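Local coordinates for protein alpha-1,3-glucanase (Paenibacillus glycanilyticus, PDB 6K0P) that probably hydrolyses alpha-1,3-glucan through its family GH87 catalytic domain, which binds calcium and is captured here in an engineered form with the disaccharide nigerose, at residues M293-E304 with S315-K326. The protein carries 1 engineered substitution. Residues are numbered along the deposited sequence; the frame is centred on the assembly and turned at random.
Sequences MQNVTVQNIWVE and SSYNTFKNNRIK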
loop_
_atom_site.group_PDB
_atom_site.type_symbol
_atom_site.label_atom_id
_atom_site.label_comp_id
_atom_site.label_asym_id
_atom_site.label_seq_id
_atom_site.Cartn_x
_atom_site.Cartn_y
_atom_site.Cartn_z
ATOM N N MET A 293 7.083 -5.219 -20.699
ATOM C CA MET A 293 7.051 -3.873 -21.256
ATOM C C MET A 293 8.302 -3.080 -20.894
ATOM O O MET A 293 8.938 -3.302 -19.854
ATOM C CB MET A 293 5.792 -3.111 -20.826
ATOM C CG MET A 293 5.850 -2.530 -19.422
ATOM S SD MET A 293 4.252 -1.815 -18.979
ATOM C CE MET A 293 4.681 -0.929 -17.476
ATOM N N GLN A 294 8.646 -2.138 -21.771
ATOM C CA GLN A 294 9.842 -1.321 -21.645
ATOM C C GLN A 294 9.474 0.136 -21.856
ATOM O O GLN A 294 8.614 0.447 -22.686
ATOM C CB GLN A 294 10.908 -1.717 -22.701
ATOM C CG GLN A 294 11.165 -3.234 -22.806
ATOM C CD GLN A 294 12.095 -3.768 -21.722
ATOM O OE1 GLN A 294 13.201 -3.248 -21.522
ATOM N NE2 GLN A 294 11.657 -4.822 -21.032
ATOM N N ASN A 295 10.119 1.023 -21.097
ATOM C CA ASN A 295 10.079 2.467 -21.345
ATOM C C ASN A 295 8.676 3.064 -21.218
ATOM O O ASN A 295 8.388 4.108 -21.814
ATOM C CB ASN A 295 10.702 2.830 -22.699
ATOM C CG ASN A 295 12.144 2.390 -22.809
ATOM O OD1 ASN A 295 12.488 1.547 -23.642
ATOM N ND2 ASN A 295 12.993 2.950 -21.967
ATOM N N VAL A 296 7.796 2.432 -20.444
ATOM C CA VAL A 296 6.424 2.907 -20.267
ATOM C C VAL A 296 6.370 3.809 -19.040
ATOM O O VAL A 296 7.024 3.534 -18.029
ATOM C CB VAL A 296 5.457 1.711 -20.130
ATOM C CG1 VAL A 296 4.064 2.161 -19.677
ATOM C CG2 VAL A 296 5.368 0.933 -21.452
ATOM N N THR A 297 5.599 4.894 -19.129
ATOM C CA THR A 297 5.416 5.824 -18.023
ATOM C C THR A 297 3.953 5.801 -17.610
ATOM O O THR A 297 3.058 5.947 -18.454
ATOM C CB THR A 297 5.824 7.238 -18.426
ATOM O OG1 THR A 297 7.231 7.251 -18.702
ATOM C CG2 THR A 297 5.531 8.224 -17.308
ATOM N N VAL A 298 3.720 5.611 -16.317
ATOM C CA VAL A 298 2.391 5.658 -15.716
ATOM C C VAL A 298 2.473 6.733 -14.642
ATOM O O VAL A 298 3.203 6.574 -13.652
ATOM C CB VAL A 298 2.000 4.304 -15.117
ATOM C CG1 VAL A 298 0.681 4.406 -14.365
ATOM C CG2 VAL A 298 1.937 3.243 -16.215
ATOM N N GLN A 299 1.769 7.846 -14.852
ATOM C CA GLN A 299 2.021 9.035 -14.042
ATOM C C GLN A 299 0.736 9.724 -13.619
ATOM O O GLN A 299 -0.147 9.966 -14.445
ATOM C CB GLN A 299 2.895 10.033 -14.806
ATOM C CG GLN A 299 3.312 11.228 -13.960
ATOM C CD GLN A 299 4.545 11.927 -14.505
ATOM O OE1 GLN A 299 5.340 11.333 -15.235
ATOM N NE2 GLN A 299 4.712 13.196 -14.147
ATOM N N ASN A 300 0.649 10.079 -12.333
ATOM C CA ASN A 300 -0.498 10.842 -11.821
ATOM C C ASN A 300 -1.823 10.146 -12.133
ATOM O O ASN A 300 -2.791 10.768 -12.586
ATOM C CB ASN A 300 -0.483 12.283 -12.344
ATOM C CG ASN A 300 -1.529 13.174 -11.673
ATOM O OD1 ASN A 300 -1.825 13.034 -10.472
ATOM N ND2 ASN A 300 -2.096 14.098 -12.450
ATOM N N ILE A 301 -1.865 8.834 -11.922
ATOM C CA ILE A 301 -3.126 8.111 -11.980
ATOM C C ILE A 301 -3.511 7.640 -10.582
ATOM O O ILE A 301 -2.664 7.442 -9.701
ATOM C CB ILE A 301 -3.201 6.984 -13.033
ATOM C CG1 ILE A 301 -2.418 5.758 -12.599
ATOM C CG2 ILE A 301 -2.734 7.488 -14.419
ATOM C CD1 ILE A 301 -2.764 4.538 -13.449
ATOM N N TRP A 302 -4.819 7.501 -10.377
ATOM C CA TRP A 302 -5.414 7.111 -9.103
ATOM C C TRP A 302 -6.275 5.891 -9.399
ATOM O O TRP A 302 -7.201 5.968 -10.211
ATOM C CB TRP A 302 -6.240 8.298 -8.594
ATOM C CG TRP A 302 -7.159 8.106 -7.405
ATOM C CD1 TRP A 302 -7.386 6.969 -6.672
ATOM C CD2 TRP A 302 -7.976 9.127 -6.828
ATOM N NE1 TRP A 302 -8.306 7.230 -5.673
ATOM C CE2 TRP A 302 -8.688 8.547 -5.759
ATOM C CE3 TRP A 302 -8.179 10.481 -7.121
ATOM C CZ2 TRP A 302 -9.588 9.275 -4.982
ATOM C CZ3 TRP A 302 -9.078 11.202 -6.349
ATOM C CH2 TRP A 302 -9.769 10.597 -5.292
ATOM N N VAL A 303 -5.926 4.747 -8.808
ATOM C CA VAL A 303 -6.556 3.469 -9.125
ATOM C C VAL A 303 -7.071 2.836 -7.838
ATOM O O VAL A 303 -6.361 2.821 -6.824
ATOM C CB VAL A 303 -5.543 2.540 -9.829
ATOM C CG1 VAL A 303 -6.148 1.199 -10.149
ATOM C CG2 VAL A 303 -5.020 3.200 -11.094
ATOM N N GLU A 304 -8.295 2.308 -7.888
ATOM C CA GLU A 304 -8.922 1.627 -6.761
ATOM C C GLU A 304 -9.699 0.409 -7.228
ATOM O O GLU A 304 -10.192 0.359 -8.358
ATOM C CB GLU A 304 -9.911 2.519 -5.995
ATOM C CG GLU A 304 -9.280 3.813 -5.511
ATOM C CD GLU A 304 -9.924 4.387 -4.256
ATOM O OE1 GLU A 304 -10.720 3.690 -3.573
ATOM O OE2 GLU A 304 -9.603 5.551 -3.925
ATOM N N SER A 315 9.910 -6.689 -16.908
ATOM C CA SER A 315 9.532 -5.359 -17.358
ATOM C C SER A 315 10.585 -4.382 -16.867
ATOM O O SER A 315 10.837 -4.304 -15.659
ATOM C CB SER A 315 8.159 -4.989 -16.793
ATOM O OG SER A 315 7.201 -5.962 -17.176
ATOM N N SER A 316 11.185 -3.631 -17.789
ATOM C CA SER A 316 12.360 -2.839 -17.466
ATOM C C SER A 316 12.260 -1.418 -17.995
ATOM O O SER A 316 11.558 -1.142 -18.977
ATOM C CB SER A 316 13.631 -3.518 -18.000
ATOM O OG SER A 316 13.830 -4.735 -17.301
ATOM N N TYR A 317 12.973 -0.513 -17.320
ATOM C CA TYR A 317 13.107 0.878 -17.762
ATOM C C TYR A 317 11.772 1.614 -17.748
ATOM O O TYR A 317 11.557 2.549 -18.526
ATOM C CB TYR A 317 13.779 0.999 -19.137
ATOM C CG TYR A 317 15.130 0.336 -19.215
ATOM C CD1 TYR A 317 16.260 0.981 -18.737
ATOM C CD2 TYR A 317 15.272 -0.941 -19.755
ATOM C CE1 TYR A 317 17.503 0.380 -18.808
ATOM C CE2 TYR A 317 16.512 -1.554 -19.820
ATOM C CZ TYR A 317 17.615 -0.884 -19.345
ATOM O OH TYR A 317 18.850 -1.488 -19.414
ATOM N N ASN A 318 10.861 1.202 -16.877
ATOM C CA ASN A 318 9.558 1.841 -16.763
ATOM C C ASN A 318 9.555 2.837 -15.615
ATOM O O ASN A 318 10.395 2.788 -14.713
ATOM C CB ASN A 318 8.464 0.792 -16.559
ATOM C CG ASN A 318 8.468 -0.243 -17.653
ATOM O OD1 ASN A 318 8.155 0.068 -18.804
ATOM N ND2 ASN A 318 8.856 -1.467 -17.319
ATOM N N THR A 319 8.587 3.749 -15.655
ATOM C CA THR A 319 8.464 4.802 -14.654
ATOM C C THR A 319 7.029 4.823 -14.157
ATOM O O THR A 319 6.101 5.002 -14.952
ATOM C CB THR A 319 8.847 6.165 -15.236
ATOM O OG1 THR A 319 10.227 6.142 -15.632
ATOM C CG2 THR A 319 8.642 7.269 -14.203
ATOM N N PHE A 320 6.851 4.605 -12.856
ATOM C CA PHE A 320 5.572 4.795 -12.176
ATOM C C PHE A 320 5.794 5.944 -11.206
ATOM O O PHE A 320 6.561 5.805 -10.252
ATOM C CB PHE A 320 5.176 3.525 -11.424
ATOM C CG PHE A 320 4.645 2.437 -12.311
ATOM C CD1 PHE A 320 5.514 1.660 -13.067
ATOM C CD2 PHE A 320 3.280 2.196 -12.405
ATOM C CE1 PHE A 320 5.029 0.654 -13.896
ATOM C CE2 PHE A 320 2.788 1.188 -13.233
ATOM C CZ PHE A 320 3.664 0.420 -13.977
ATOM N N LYS A 321 5.137 7.078 -11.448
ATOM C CA LYS A 321 5.421 8.293 -10.699
ATOM C C LYS A 321 4.130 9.019 -10.352
ATOM O O LYS A 321 3.220 9.102 -11.178
ATOM C CB LYS A 321 6.342 9.215 -11.521
ATOM C CG LYS A 321 6.728 10.538 -10.892
ATOM C CD LYS A 321 7.538 11.347 -11.912
ATOM C CE LYS A 321 8.062 12.640 -11.317
ATOM N NZ LYS A 321 8.811 13.429 -12.330
ATOM N N ASN A 322 4.056 9.535 -9.124
ATOM C CA ASN A 322 2.968 10.426 -8.681
ATOM C C ASN A 322 1.603 9.741 -8.654
ATOM O O ASN A 322 0.572 10.410 -8.758
ATOM C CB ASN A 322 2.896 11.720 -9.504
ATOM C CG ASN A 322 4.169 12.529 -9.437
ATOM O OD1 ASN A 322 4.980 12.381 -8.519
ATOM N ND2 ASN A 322 4.349 13.405 -10.418
ATOM N N ASN A 323 1.570 8.420 -8.496
ATOM C CA ASN A 323 0.317 7.684 -8.546
ATOM C C ASN A 323 -0.252 7.475 -7.148
ATOM O O ASN A 323 0.458 7.551 -6.140
ATOM C CB ASN A 323 0.509 6.329 -9.229
ATOM C CG ASN A 323 1.023 6.469 -10.649
ATOM O OD1 ASN A 323 0.392 7.109 -11.476
ATOM N ND2 ASN A 323 2.187 5.888 -10.930
ATOM N N ARG A 324 -1.555 7.186 -7.111
ATOM C CA ARG A 324 -2.273 6.841 -5.887
ATOM C C ARG A 324 -2.894 5.475 -6.103
ATOM O O ARG A 324 -3.656 5.288 -7.056
ATOM C CB ARG A 324 -3.394 7.844 -5.599
ATOM C CG ARG A 324 -3.008 9.270 -5.835
ATOM C CD ARG A 324 -4.193 10.205 -5.677
ATOM N NE ARG A 324 -3.796 11.514 -6.157
ATOM C CZ ARG A 324 -4.383 12.652 -5.821
ATOM N NH1 ARG A 324 -5.426 12.643 -5.005
ATOM N NH2 ARG A 324 -3.919 13.799 -6.312
ATOM N N ILE A 325 -2.567 4.529 -5.230
ATOM C CA ILE A 325 -3.053 3.159 -5.322
ATOM C C ILE A 325 -3.809 2.902 -4.031
ATOM O O ILE A 325 -3.194 2.805 -2.968
ATOM C CB ILE A 325 -1.896 2.166 -5.457
ATOM C CG1 ILE A 325 -0.979 2.568 -6.611
ATOM C CG2 ILE A 325 -2.433 0.748 -5.626
ATOM C CD1 ILE A 325 0.384 1.904 -6.536
ATOM N N LYS A 326 -5.131 2.803 -4.102
ATOM C CA LYS A 326 -5.908 2.687 -2.876
ATOM C C LYS A 326 -6.920 1.557 -2.962
ATOM O O LYS A 326 -7.557 1.351 -3.998
ATOM C CB LYS A 326 -6.614 4.005 -2.521
ATOM C CG LYS A 326 -5.657 5.110 -2.045
ATOM C CD LYS A 326 -6.425 6.329 -1.507
ATOM C CE LYS A 326 -6.670 7.355 -2.592
ATOM N NZ LYS A 326 -7.559 8.442 -2.085
HETATM O O HOH W 1 13.409 -6.454 -19.257
HETATM O O HOH W 2 12.790 4.996 -20.650
HETATM O O HOH W 3 2.439 14.428 -12.436
HETATM O O HOH W 4 -2.787 14.980 -8.775
HETATM O O HOH W 5 -1.918 11.443 -8.295
HETATM O O HOH W 6 -10.050 7.125 -1.959
#
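Asn-318 and Asn-323 of segment 315-326 each clamp the backbone of 293-304 at a corner, with both ends of the amide in use. The ND2 of Asn-318 gives a nearly straight bond to Met-293 O (3.1 Å, 165°), coming from above the carbonyl plane, while Ser-316 N approaches the same oxygen almost end-on. OD1 of Asn-318 accepts from Val-296 N at 2.9 Å, on an in-plane lone pair. The bonding pattern recurs at Asn-323: its ND2 reaches Val-298 O, shared with Lys-321 N, and its OD1 receives Ile-301 N in the carbonyl plane at 2.9 Å. In both residues CG lies anti to the carbonyl carbon (chi1 -56° in Asn-318), which carries the amide across to the backbone of 293-304. Such inward asparagines, stacked coil on coil, form the asparagine ladders of right-handed parallel beta-helices, the fold of this pectate-lyase-like domain; Asn-342 and Asn-347 bond in the same manner to 315-326 from the next coil. Between corners, parallel strands run in register: 297-299 lies 4° from 319-321, and bonds such as Val-298 N to Thr-319 O (2.8 Å) link them. Apolar contact fills the interior, where Val-298 CG2 sits off-centre over the Phe-320 ring, 4.2 Å from its centroid, and Met-293 CE reaches Phe-320 CZ. Beyond the corner at Asn-300, on the face opposite Val-303 and Ile-325, Arg-324 CD lies 4.0 Å from Trp-302 CG and Lys-326 CE 3.5 Å from Trp-302 NE1. That NE1 donates in the ring plane to the anti lone pair of Glu-304 OE2 at 2.7 Å. Water 6 joins this carboxylate to Lys-326 NZ, whose direct salt bridge with it is long; Glu-171 and Glu-173 pair with Lys-326 and Arg-324. Without the indole, as with an alanine here, Glu-304 OE2 would probably lose its ring donor, and Arg-324 CD and Lys-326 CE their aromatic contact.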